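Local coordinates for alkaline phosphatase (Antarctic bacterium tab5, PDB 2W5V), which hydrolyses phosphate monoesters as a metal-dependent alkaline phosphatase, working through a phosphorylated enzyme intermediate with zinc and magnesium ions, at the interface of chains A and B. Numbering follows the deposited sequence. Chains: chain A/B, Alkaline phosphatase.

Contact 1: the interface of chains A and B. Residues chain A 82, 263, 336-337; chain B 310-311, 325.
B:Tyr325 points the hydroxyl end of its ring over the rim of one imidazole face of A:His337, the two rings steeply inclined rather than stacked; CE2 of the tyrosine is 4.0 Å from CG of the histidine. A:Gly336 adds its CA beside the same hydroxyl. In B:Tyr325, CG stands anti to the carbonyl carbon (chi1 -84°), and the ring reaches across to chain A from there. Its OH accepts from the backbone N of A:His337 at 3.0 Å, in a nearly straight bond (174° at the hydrogen). On the imidazole itself, ND1 donates to the backbone O of A:Thr82 at 2.8 Å. That oxygen receives the bond on a lone pair, close to the ring plane, which should fix the rotation of the ring. NE2 of A:His337 then lies 3.3 Å from NE2 of A:His263, as expected of two ligands of one catalytic zinc, so the partner's tyrosine packs against a metal ligand. Farther out, strand 311-315 of chain B joins in through water 1, which lies 2.7 Å from A:His337 O and 3.1 Å from B:Ala311 N.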
# COMPACT_ATOMS: atom_id res chain seq x y z
N THR A 82 -7.10 -15.32 -0.37
CA THR A 82 -7.49 -15.75 -1.70
C THR A 82 -6.40 -16.57 -2.40
O THR A 82 -5.23 -16.51 -2.03
CB THR A 82 -7.88 -14.54 -2.56
OG1 THR A 82 -8.48 -14.98 -3.79
CG2 THR A 82 -6.65 -13.67 -2.86
N HIS A 263 6.57 -17.81 -2.89
CA HIS A 263 6.33 -19.13 -2.33
C HIS A 263 7.64 -19.79 -1.93
O HIS A 263 7.70 -20.47 -0.92
CB HIS A 263 5.61 -20.03 -3.32
CG HIS A 263 4.14 -19.78 -3.41
ND1 HIS A 263 3.29 -19.93 -2.33
CD2 HIS A 263 3.36 -19.38 -4.44
CE1 HIS A 263 2.06 -19.65 -2.69
NE2 HIS A 263 2.07 -19.32 -3.97
N GLY A 336 2.97 -19.14 1.96
CA GLY A 336 1.74 -18.99 1.21
C GLY A 336 1.32 -17.55 0.97
O GLY A 336 2.13 -16.63 1.18
N HIS A 337 0.07 -17.37 0.55
CA HIS A 337 -0.48 -16.04 0.30
C HIS A 337 -0.85 -15.34 1.61
O HIS A 337 -0.98 -15.99 2.64
CB HIS A 337 -1.74 -16.11 -0.58
CG HIS A 337 -1.53 -16.79 -1.90
ND1 HIS A 337 -2.58 -17.22 -2.68
CD2 HIS A 337 -0.40 -17.13 -2.56
CE1 HIS A 337 -2.10 -17.79 -3.78
NE2 HIS A 337 -0.78 -17.75 -3.73
N ALA B 310 -1.12 -13.79 7.14
CA ALA B 310 -0.95 -15.13 6.57
C ALA B 310 -2.14 -16.01 6.86
O ALA B 310 -2.95 -15.73 7.75
CB ALA B 310 0.34 -15.78 7.12
N ALA B 311 -2.24 -17.10 6.10
CA ALA B 311 -3.25 -18.11 6.36
C ALA B 311 -3.02 -18.74 7.73
O ALA B 311 -1.89 -19.00 8.13
CB ALA B 311 -3.19 -19.19 5.30
N TYR B 325 -6.58 -21.46 4.34
CA TYR B 325 -6.81 -20.14 3.75
C TYR B 325 -8.13 -19.52 4.19
O TYR B 325 -8.39 -18.35 3.92
CB TYR B 325 -6.74 -20.20 2.22
CG TYR B 325 -5.34 -20.12 1.64
CD1 TYR B 325 -4.24 -20.56 2.35
CD2 TYR B 325 -5.13 -19.61 0.36
CE1 TYR B 325 -2.96 -20.49 1.83
CE2 TYR B 325 -3.85 -19.54 -0.18
CZ TYR B 325 -2.77 -19.98 0.56
OH TYR B 325 -1.50 -19.91 0.03
O HOH W 1 -0.00 -17.97 4.21

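Contact 2: the interface of chains A and B. Residues chain A 308-311, 313, 331; chain B 303, 333-334, 337-338.
B:Ser333 puts its hydroxyl among groups of chain A: OG hydrogen-bonds A:Thr331 OG1 at 3.0 Å and has a weaker bond to A:Thr308 OG1 at 3.3 Å. The serine OG lies between its own backbone N and carbonyl carbon (chi1 70°), from where it reaches both threonine hydroxyls, and water 4 bridges it to A:Thr308 as well. The methyl branch of A:Thr308 points instead at B:Ser338, CG2 packing 3.6 Å from its CB. Next along, the methyl of A:Ala310 meets B:Thr334, 3.9 Å from CB to CB. B:Thr334 holds OG1 anti to the backbone N (chi1 177°), and this hydroxyl lies 3.0 Å from A:Lys313 NZ, a likely hydrogen bond, though the lysine side chain is incompletely modelled. The same OG1 also binds water 2, adding a side-chain grip to the water between A:Ala311 N and B:His337 O. Backbones pair here too, A:Ala310 and B:Ser338 forming an antiparallel bridge. Behind this first layer, B:Ser338 OG donates to the carboxylate of B:Glu303 at 2.6 Å, meeting OE1 on its anti side and 35° out of plane. That bond probably helps set the serine OG, which also binds water 3, 2.8 Å from A:Leu309 N. The patch fastens the start of strand 311-314 of one subunit to the segment of the other that carries the zinc ligand B:His337, and probably steadies that active-site segment in the dimer.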
# COMPACT_ATOMS: atom_id res chain seq x y z
N THR A 308 9.38 -8.82 3.16
CA THR A 308 9.63 -7.66 4.04
C THR A 308 11.02 -7.09 3.76
O THR A 308 12.00 -7.85 3.68
CB THR A 308 9.56 -8.09 5.53
OG1 THR A 308 8.23 -8.54 5.82
CG2 THR A 308 9.91 -6.92 6.47
N LEU A 309 11.12 -5.77 3.60
CA LEU A 309 12.41 -5.13 3.36
C LEU A 309 13.06 -4.81 4.71
O LEU A 309 13.25 -3.65 5.07
CB LEU A 309 12.27 -3.87 2.50
CG LEU A 309 11.69 -4.11 1.10
CD1 LEU A 309 11.32 -2.81 0.42
CD2 LEU A 309 12.66 -4.90 0.23
N ALA A 310 13.39 -5.86 5.44
CA ALA A 310 13.91 -5.73 6.79
C ALA A 310 15.35 -5.22 6.78
O ALA A 310 16.03 -5.27 5.75
CB ALA A 310 13.84 -7.07 7.51
N ALA A 311 15.81 -4.75 7.93
CA ALA A 311 17.19 -4.31 8.05
C ALA A 311 18.09 -5.53 7.93
O ALA A 311 17.71 -6.61 8.35
CB ALA A 311 17.41 -3.65 9.39
N LYS A 313 20.71 -8.24 8.76
CA LYS A 313 21.06 -8.86 10.04
C LYS A 313 22.54 -9.19 10.03
O LYS A 313 23.07 -9.72 9.05
CB LYS A 313 20.25 -10.14 10.29
CG LYS A 313 18.89 -9.92 10.94
NZ LYS A 313 15.91 -8.78 11.51
N THR A 331 13.31 -10.47 3.84
CA THR A 331 12.92 -11.65 4.60
C THR A 331 11.48 -12.05 4.30
O THR A 331 10.72 -11.29 3.68
CB THR A 331 13.08 -11.43 6.13
OG1 THR A 331 12.22 -10.37 6.57
CG2 THR A 331 14.52 -11.06 6.47
N GLU B 303 7.23 0.88 8.41
CA GLU B 303 6.55 -0.36 8.83
C GLU B 303 7.41 -1.02 9.89
O GLU B 303 8.63 -0.78 9.93
CB GLU B 303 6.41 -1.32 7.63
CG GLU B 303 5.54 -2.55 7.89
CD GLU B 303 6.27 -3.78 8.46
OE1 GLU B 303 7.53 -3.80 8.54
OE2 GLU B 303 5.56 -4.74 8.84
N SER B 333 8.31 -11.31 10.60
CA SER B 333 9.59 -11.80 10.10
C SER B 333 10.79 -11.03 10.65
O SER B 333 11.93 -11.40 10.37
CB SER B 333 9.62 -11.76 8.57
OG SER B 333 9.65 -10.42 8.10
N THR B 334 10.56 -9.97 11.40
CA THR B 334 11.66 -9.20 11.97
C THR B 334 11.24 -8.53 13.28
O THR B 334 10.06 -8.33 13.53
CB THR B 334 12.24 -8.15 10.95
OG1 THR B 334 13.27 -7.38 11.57
CG2 THR B 334 11.15 -7.22 10.44
N HIS B 337 12.33 -2.32 12.14
CA HIS B 337 11.63 -1.62 11.07
C HIS B 337 11.90 -2.22 9.70
O HIS B 337 12.82 -3.01 9.53
CB HIS B 337 12.04 -0.15 11.04
CG HIS B 337 11.78 0.57 12.32
ND1 HIS B 337 12.20 1.87 12.54
CD2 HIS B 337 11.17 0.17 13.45
CE1 HIS B 337 11.83 2.24 13.75
NE2 HIS B 337 11.20 1.23 14.32
N SER B 338 11.09 -1.84 8.71
CA SER B 338 11.33 -2.26 7.34
C SER B 338 11.14 -1.08 6.40
O SER B 338 10.51 -0.09 6.76
CB SER B 338 10.42 -3.42 6.95
OG SER B 338 9.12 -2.96 6.65
O HOH W 2 14.33 -4.97 10.45
O HOH W 3 8.72 -4.34 4.07
O HOH W 4 6.94 -11.11 7.08

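Contact 3: the interface of chains A and B. Residues chain A 69-70, 355-357; chain B 66-69.
A:Ile69 and B:Ile69 grip water 5 between them, each with its backbone N and O; the oxygens are the nearer, A:Ile69 O at 2.7 Å and B:Ile69 O at 2.8 Å. Beside the water the two side chains cross obliquely and touch through their CG2 methyls, 4.1 Å apart. Each CG2 stands anti to its own backbone N, which leads the gamma methyls toward one another. A direct bond crosses nearby: A:Gly356 N donates to B:Lys67 O at 3.0 Å, bent at the hydrogen (139°) but landing in the carbonyl plane on a lone pair. A:Ile355 lies against the same carbonyl and crosses B:Lys67 at about a right angle, its CD1 tip 3.8 Å from the lysine CB. The lysine chain bends at its second torsion (chi2 -55°), which brings CD over the CA of A:Gly356. Its terminal amine then approaches water 6, at 3.3 Å from NZ. That water is held more closely by B:Phe66 O, at 2.7 Å, and by A:Ile357 N, at 2.9 Å. Across the glycine's other flank, CD1 of B:Ile69 rests near the A:Gly356 carbonyl. In the fold, the beginnings of the two 68-73 strands meet close to the two-fold axis, while the start of strand 356-359 of chain A fits against the loop between 3-10 helix 62-65 and strand 68-73 of chain B.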
# COMPACT_ATOMS: atom_id res chain seq x y z
N ILE A 69 -4.18 6.25 -7.34
CA ILE A 69 -3.89 5.03 -6.61
C ILE A 69 -5.08 4.64 -5.75
O ILE A 69 -5.70 5.50 -5.11
CB ILE A 69 -2.62 5.20 -5.72
CG1 ILE A 69 -1.40 5.47 -6.61
CG2 ILE A 69 -2.40 3.96 -4.88
CD1 ILE A 69 -0.16 5.97 -5.87
N GLY A 70 -5.42 3.36 -5.76
CA GLY A 70 -6.47 2.84 -4.91
C GLY A 70 -5.98 1.61 -4.17
O GLY A 70 -4.82 1.24 -4.30
N ILE A 355 -9.55 5.09 -7.62
CA ILE A 355 -9.02 5.50 -6.33
C ILE A 355 -9.92 5.03 -5.18
O ILE A 355 -10.91 4.34 -5.40
CB ILE A 355 -8.79 7.03 -6.27
CG1 ILE A 355 -10.11 7.81 -6.30
CG2 ILE A 355 -7.90 7.47 -7.44
CD1 ILE A 355 -9.92 9.33 -6.09
N GLY A 356 -9.55 5.38 -3.95
CA GLY A 356 -10.27 4.88 -2.79
C GLY A 356 -10.02 3.40 -2.52
O GLY A 356 -9.10 2.80 -3.07
N ILE A 357 -10.85 2.82 -1.67
CA ILE A 357 -10.68 1.45 -1.19
C ILE A 357 -11.93 0.68 -1.56
O ILE A 357 -13.03 1.15 -1.30
CB ILE A 357 -10.50 1.42 0.34
CG1 ILE A 357 -9.35 2.35 0.74
CG2 ILE A 357 -10.24 0.01 0.83
CD1 ILE A 357 -9.02 2.32 2.22
N PHE B 66 -11.52 7.37 2.77
CA PHE B 66 -10.54 8.10 1.94
C PHE B 66 -10.60 7.72 0.47
O PHE B 66 -10.76 6.55 0.12
CB PHE B 66 -9.11 7.87 2.45
CG PHE B 66 -8.80 8.54 3.75
CD1 PHE B 66 -8.81 7.82 4.94
CD2 PHE B 66 -8.49 9.90 3.79
CE1 PHE B 66 -8.52 8.44 6.14
CE2 PHE B 66 -8.20 10.52 4.99
CZ PHE B 66 -8.21 9.80 6.16
N LYS B 67 -10.46 8.72 -0.39
CA LYS B 67 -10.38 8.49 -1.83
C LYS B 67 -8.96 8.77 -2.32
O LYS B 67 -8.36 7.98 -3.05
CB LYS B 67 -11.38 9.39 -2.56
CG LYS B 67 -12.82 9.13 -2.19
CD LYS B 67 -13.16 7.67 -2.41
CE LYS B 67 -14.58 7.33 -2.00
NZ LYS B 67 -14.87 5.87 -2.21
N ASN B 68 -8.43 9.92 -1.91
CA ASN B 68 -7.09 10.33 -2.33
C ASN B 68 -6.02 9.60 -1.54
O ASN B 68 -5.94 9.74 -0.32
CB ASN B 68 -6.94 11.84 -2.15
CG ASN B 68 -7.91 12.62 -3.02
OD1 ASN B 68 -8.12 12.27 -4.19
ND2 ASN B 68 -8.50 13.67 -2.47
N ILE B 69 -5.20 8.82 -2.25
CA ILE B 69 -4.20 7.96 -1.64
C ILE B 69 -2.87 8.12 -2.36
O ILE B 69 -2.83 8.21 -3.59
CB ILE B 69 -4.64 6.48 -1.72
CG1 ILE B 69 -5.88 6.26 -0.85
CG2 ILE B 69 -3.51 5.54 -1.32
CD1 ILE B 69 -6.64 4.96 -1.13
O HOH W 5 -5.05 8.14 -5.22
O HOH W 6 -12.61 4.62 -0.23

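The C-alpha centres of contact 1 and contact 2 lie about 19 Å apart, and contact 3 is about 25 Å from contact 1 and 26 Å from contact 2. Contacts 1 and 2 use the same parts of the protein with the chains exchanged: residues 310, 311 and 337 appear in both, so the start of the strand at 311 in each subunit lies against the neighbour's segment at 337, which carries a zinc ligand. Contact 3 shares no residue with them and joins the subunits at the other end of the interface. Holding the pair at both ends fits a stable homodimer, in keeping with the alkaline phosphatase family.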